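PDB 3I1I: homoserine O-acetyltransferase from Bacillus anthracis str. 'Ames Ancestor', which probably transfers an acetyl group from acetyl-CoA to the hydroxyl of L-homoserine. Local coordinates for residues Tyr17-Ile25 against Asp123-Arg134. Numbering follows the deposited sequence.
Sequences YTFENGRTI and DFPVFTFLDVAR
The F19 ring lies between P125 and Y17. P125 CG makes a CH-pi contact on one face, 3.9 Å from the F19 ring centroid and 7° off its normal. Y17 CE2 covers the opposite face, offset toward the rim. At the F19 edge, in plane, sit F127 CB and a water. F19 belongs to the type I turn F19 to G22 of the beta hairpin formed by strands 10-18 and 24-34, at one side of the main sheet of an alpha/beta-hydrolase fold. The hairpin end packs on the loop leading into helix 129-142 and on the first two turns of that helix.

D131 ties turn and helix together. With CG beside its own backbone N (chi1 -72°), its carboxylate reaches the turn. D131 OD1 accepts from Y17 OH at 2.8 Å on its anti lone pair and from E20 N on its syn lone pair. The Y17 ring and this carboxylate stand nearly perpendicular. D131 OD2 accepts from T128 N, and T128 OG1 accepts from D131 N: a capping box at the helix start. The water donates to D131 OD2 and V126 O and accepts from N21 N. These bonds hold the buried carboxylate in place.

N21 OD1 accepts from R23 N, an Asx turn. On strand 24-34, I25 CD1 meets F124 CE1 at 3.7 Å. Y251 and K253 of the second subunit pack on T128 and V126.

Salt bridges lie at both ends. In one of two modelled conformers of E20, R134 NE meets E20 OE2 at 2.6 Å, in the guanidinium plane; this bridge is to that extent uncertain. L130 CD1 covers a face of the R134 guanidinium. R23 bends at chi2 (78°) along P125. R23 NH2 bonds weakly to D123 OD2, and R23 NH1 donates almost straight to D123 O at 2.9 Å.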
loop_
_atom_site.group_PDB
_atom_site.type_symbol
_atom_site.label_atom_id
_atom_site.label_comp_id
_atom_site.label_asym_id
_atom_site.label_seq_id
_atom_site.Cartn_x
_atom_site.Cartn_y
_atom_site.Cartn_z
ATOM N N TYR A 17 -28.174 -20.756 -0.665
ATOM C CA TYR A 17 -26.877 -21.388 -0.673
ATOM C C TYR A 17 -26.203 -21.234 0.717
ATOM O O TYR A 17 -26.186 -20.160 1.308
ATOM C CB TYR A 17 -26.001 -20.824 -1.803
ATOM C CG TYR A 17 -24.570 -21.258 -1.657
ATOM C CD1 TYR A 17 -24.209 -22.571 -1.894
ATOM C CD2 TYR A 17 -23.605 -20.383 -1.186
ATOM C CE1 TYR A 17 -22.910 -22.992 -1.719
ATOM C CE2 TYR A 17 -22.298 -20.794 -0.992
ATOM C CZ TYR A 17 -21.950 -22.098 -1.260
ATOM O OH TYR A 17 -20.667 -22.536 -1.041
ATOM N N THR A 18 -25.649 -22.319 1.238
ATOM C CA THR A 18 -24.919 -22.251 2.493
ATOM C C THR A 18 -23.416 -22.140 2.261
ATOM O O THR A 18 -22.780 -23.030 1.695
ATOM C CB THR A 18 -25.243 -23.454 3.384
ATOM O OG1 THR A 18 -26.659 -23.457 3.637
ATOM C CG2 THR A 18 -24.462 -23.382 4.718
ATOM N N PHE A 19 -22.864 -21.026 2.705
ATOM C CA PHE A 19 -21.436 -20.740 2.558
ATOM C C PHE A 19 -20.628 -21.628 3.518
ATOM O O PHE A 19 -21.159 -22.156 4.545
ATOM C CB PHE A 19 -21.153 -19.257 2.863
ATOM C CG PHE A 19 -21.573 -18.307 1.777
ATOM C CD1 PHE A 19 -20.624 -17.600 1.067
ATOM C CD2 PHE A 19 -22.922 -18.107 1.473
ATOM C CE1 PHE A 19 -21.004 -16.697 0.060
ATOM C CE2 PHE A 19 -23.321 -17.197 0.470
ATOM C CZ PHE A 19 -22.355 -16.508 -0.248
ATOM N N GLU A 20 -19.341 -21.758 3.213
ATOM C CA GLU A 20 -18.445 -22.573 4.016
ATOM C C GLU A 20 -18.417 -22.129 5.487
ATOM O O GLU A 20 -18.213 -22.946 6.384
ATOM C CB GLU A 20 -17.043 -22.561 3.402
ATOM C CG GLU A 20 -16.953 -23.391 2.089
ATOM C CD GLU A 20 -17.182 -24.904 2.320
ATOM O OE1 GLU A 20 -16.767 -25.409 3.398
ATOM O OE2 GLU A 20 -17.766 -25.587 1.428
ATOM N N ASN A 21 -18.640 -20.831 5.744
ATOM C CA ASN A 21 -18.725 -20.347 7.134
ATOM C C ASN A 21 -20.105 -20.496 7.751
ATOM O O ASN A 21 -20.339 -20.045 8.867
ATOM C CB ASN A 21 -18.238 -18.896 7.286
ATOM C CG ASN A 21 -19.069 -17.907 6.498
ATOM O OD1 ASN A 21 -20.249 -18.123 6.242
ATOM N ND2 ASN A 21 -18.436 -16.794 6.105
ATOM N N GLY A 22 -21.031 -21.105 7.027
ATOM C CA GLY A 22 -22.305 -21.441 7.606
ATOM C C GLY A 22 -23.390 -20.451 7.334
ATOM O O GLY A 22 -24.526 -20.726 7.658
ATOM N N ARG A 23 -23.088 -19.299 6.757
ATOM C CA ARG A 23 -24.145 -18.340 6.439
ATOM C C ARG A 23 -25.002 -18.857 5.243
ATOM O O ARG A 23 -24.453 -19.425 4.289
ATOM C CB ARG A 23 -23.513 -16.995 6.113
ATOM C CG ARG A 23 -24.493 -15.884 5.796
ATOM C CD ARG A 23 -25.114 -15.311 7.043
ATOM N NE ARG A 23 -25.922 -14.152 6.670
ATOM C CZ ARG A 23 -25.449 -12.930 6.438
ATOM N NH1 ARG A 23 -24.150 -12.653 6.573
ATOM N NH2 ARG A 23 -26.292 -11.976 6.063
ATOM N N THR A 24 -26.334 -18.688 5.307
ATOM C CA THR A 24 -27.211 -19.131 4.226
ATOM C C THR A 24 -27.967 -17.949 3.633
ATOM O O THR A 24 -28.668 -17.257 4.354
ATOM C CB THR A 24 -28.181 -20.271 4.685
ATOM O OG1 THR A 24 -27.405 -21.403 5.127
ATOM C CG2 THR A 24 -29.095 -20.725 3.543
ATOM N N ILE A 25 -27.786 -17.686 2.335
ATOM C CA ILE A 25 -28.501 -16.613 1.668
ATOM C C ILE A 25 -28.812 -17.070 0.240
ATOM O O ILE A 25 -28.212 -18.025 -0.242
ATOM C CB ILE A 25 -27.671 -15.269 1.658
ATOM C CG1 ILE A 25 -26.297 -15.467 0.986
ATOM C CG2 ILE A 25 -27.483 -14.733 3.060
ATOM C CD1 ILE A 25 -25.649 -14.187 0.438
ATOM N N ASP A 123 -22.339 -6.521 5.993
ATOM C CA ASP A 123 -23.034 -7.715 6.452
ATOM C C ASP A 123 -22.921 -8.880 5.451
ATOM O O ASP A 123 -23.351 -9.995 5.754
ATOM C CB ASP A 123 -24.505 -7.418 6.778
ATOM C CG ASP A 123 -25.233 -8.633 7.381
ATOM O OD1 ASP A 123 -24.716 -9.213 8.356
ATOM O OD2 ASP A 123 -26.295 -9.036 6.844
ATOM N N PHE A 124 -22.336 -8.662 4.268
ATOM C CA PHE A 124 -22.151 -9.799 3.364
ATOM C C PHE A 124 -21.211 -10.839 3.967
ATOM O O PHE A 124 -20.248 -10.494 4.634
ATOM C CB PHE A 124 -21.653 -9.372 1.987
ATOM C CG PHE A 124 -21.847 -10.429 0.943
ATOM C CD1 PHE A 124 -23.084 -10.589 0.337
ATOM C CD2 PHE A 124 -20.821 -11.294 0.615
ATOM C CE1 PHE A 124 -23.298 -11.572 -0.605
ATOM C CE2 PHE A 124 -21.015 -12.285 -0.330
ATOM C CZ PHE A 124 -22.262 -12.438 -0.938
ATOM N N PRO A 125 -21.495 -12.129 3.752
ATOM C CA PRO A 125 -20.612 -13.105 4.376
ATOM C C PRO A 125 -19.281 -13.226 3.667
ATOM O O PRO A 125 -19.195 -13.017 2.468
ATOM C CB PRO A 125 -21.368 -14.426 4.231
ATOM C CG PRO A 125 -22.276 -14.224 3.081
ATOM C CD PRO A 125 -22.645 -12.764 3.089
ATOM N N VAL A 126 -18.261 -13.585 4.425
ATOM C CA VAL A 126 -16.985 -13.924 3.870
ATOM C C VAL A 126 -17.147 -15.143 2.990
ATOM O O VAL A 126 -17.795 -16.159 3.416
ATOM C CB VAL A 126 -15.980 -14.221 4.979
ATOM C CG1 VAL A 126 -14.685 -14.765 4.380
ATOM C CG2 VAL A 126 -15.761 -12.934 5.842
ATOM N N PHE A 127 -16.580 -15.044 1.781
ATOM C CA PHE A 127 -16.520 -16.162 0.870
ATOM C C PHE A 127 -15.090 -16.568 0.542
ATOM O O PHE A 127 -14.175 -15.746 0.593
ATOM C CB PHE A 127 -17.292 -15.844 -0.428
ATOM C CG PHE A 127 -16.484 -15.100 -1.477
ATOM C CD1 PHE A 127 -15.897 -15.788 -2.515
ATOM C CD2 PHE A 127 -16.344 -13.716 -1.424
ATOM C CE1 PHE A 127 -15.180 -15.130 -3.490
ATOM C CE2 PHE A 127 -15.617 -13.030 -2.381
ATOM C CZ PHE A 127 -15.024 -13.735 -3.421
ATOM N N THR A 128 -14.946 -17.840 0.159
ATOM C CA THR A 128 -13.716 -18.394 -0.341
ATOM C C THR A 128 -13.921 -18.905 -1.760
ATOM O O THR A 128 -15.041 -18.963 -2.272
ATOM C CB THR A 128 -13.290 -19.589 0.496
ATOM O OG1 THR A 128 -14.202 -20.688 0.277
ATOM C CG2 THR A 128 -13.253 -19.196 1.960
ATOM N N PHE A 129 -12.837 -19.294 -2.398
ATOM C CA PHE A 129 -12.926 -19.843 -3.735
ATOM C C PHE A 129 -13.471 -21.234 -3.730
ATOM O O PHE A 129 -13.868 -21.738 -4.761
ATOM C CB PHE A 129 -11.588 -19.719 -4.480
ATOM C CG PHE A 129 -11.233 -18.270 -4.781
ATOM C CD1 PHE A 129 -12.086 -17.484 -5.570
ATOM C CD2 PHE A 129 -10.110 -17.677 -4.232
ATOM C CE1 PHE A 129 -11.816 -16.143 -5.810
ATOM C CE2 PHE A 129 -9.839 -16.330 -4.473
ATOM C CZ PHE A 129 -10.708 -15.561 -5.258
ATOM N N LEU A 130 -13.549 -21.852 -2.556
ATOM C CA LEU A 130 -14.284 -23.102 -2.437
ATOM C C LEU A 130 -15.801 -22.841 -2.553
ATOM O O LEU A 130 -16.515 -23.622 -3.217
ATOM C CB LEU A 130 -13.920 -23.837 -1.178
ATOM C CG LEU A 130 -14.702 -25.112 -0.871
ATOM C CD1 LEU A 130 -14.763 -26.044 -2.073
ATOM C CD2 LEU A 130 -14.057 -25.787 0.388
ATOM N N ASP A 131 -16.280 -21.735 -1.979
ATOM C CA ASP A 131 -17.698 -21.353 -2.157
ATOM C C ASP A 131 -18.054 -21.211 -3.624
ATOM O O ASP A 131 -19.097 -21.704 -4.049
ATOM C CB ASP A 131 -18.032 -20.074 -1.433
ATOM C CG ASP A 131 -18.068 -20.258 0.072
ATOM O OD1 ASP A 131 -18.793 -21.167 0.507
ATOM O OD2 ASP A 131 -17.376 -19.517 0.817
ATOM N N VAL A 132 -17.149 -20.618 -4.413
ATOM C CA VAL A 132 -17.384 -20.458 -5.830
ATOM C C VAL A 132 -17.445 -21.834 -6.562
ATOM O O VAL A 132 -18.324 -22.063 -7.407
ATOM C CB VAL A 132 -16.374 -19.481 -6.486
ATOM C CG1 VAL A 132 -16.495 -19.516 -8.010
ATOM C CG2 VAL A 132 -16.560 -18.019 -5.913
ATOM N N ALA A 133 -16.540 -22.732 -6.208
ATOM C CA ALA A 133 -16.503 -24.070 -6.751
ATOM C C ALA A 133 -17.813 -24.829 -6.375
ATOM O O ALA A 133 -18.382 -25.532 -7.207
ATOM C CB ALA A 133 -15.247 -24.809 -6.231
ATOM N N ARG A 134 -18.311 -24.666 -5.152
ATOM C CA ARG A 134 -19.554 -25.350 -4.769
ATOM C C ARG A 134 -20.753 -24.835 -5.578
ATOM O O ARG A 134 -21.583 -25.624 -6.016
ATOM C CB ARG A 134 -19.842 -25.231 -3.279
ATOM C CG ARG A 134 -18.688 -25.743 -2.373
ATOM C CD ARG A 134 -19.205 -26.800 -1.456
ATOM N NE ARG A 134 -18.247 -27.289 -0.450
ATOM C CZ ARG A 134 -17.547 -28.428 -0.540
ATOM N NH1 ARG A 134 -17.624 -29.233 -1.619
ATOM N NH2 ARG A 134 -16.745 -28.755 0.464
HETATM O O HOH W 1 -17.634 -18.785 3.437
#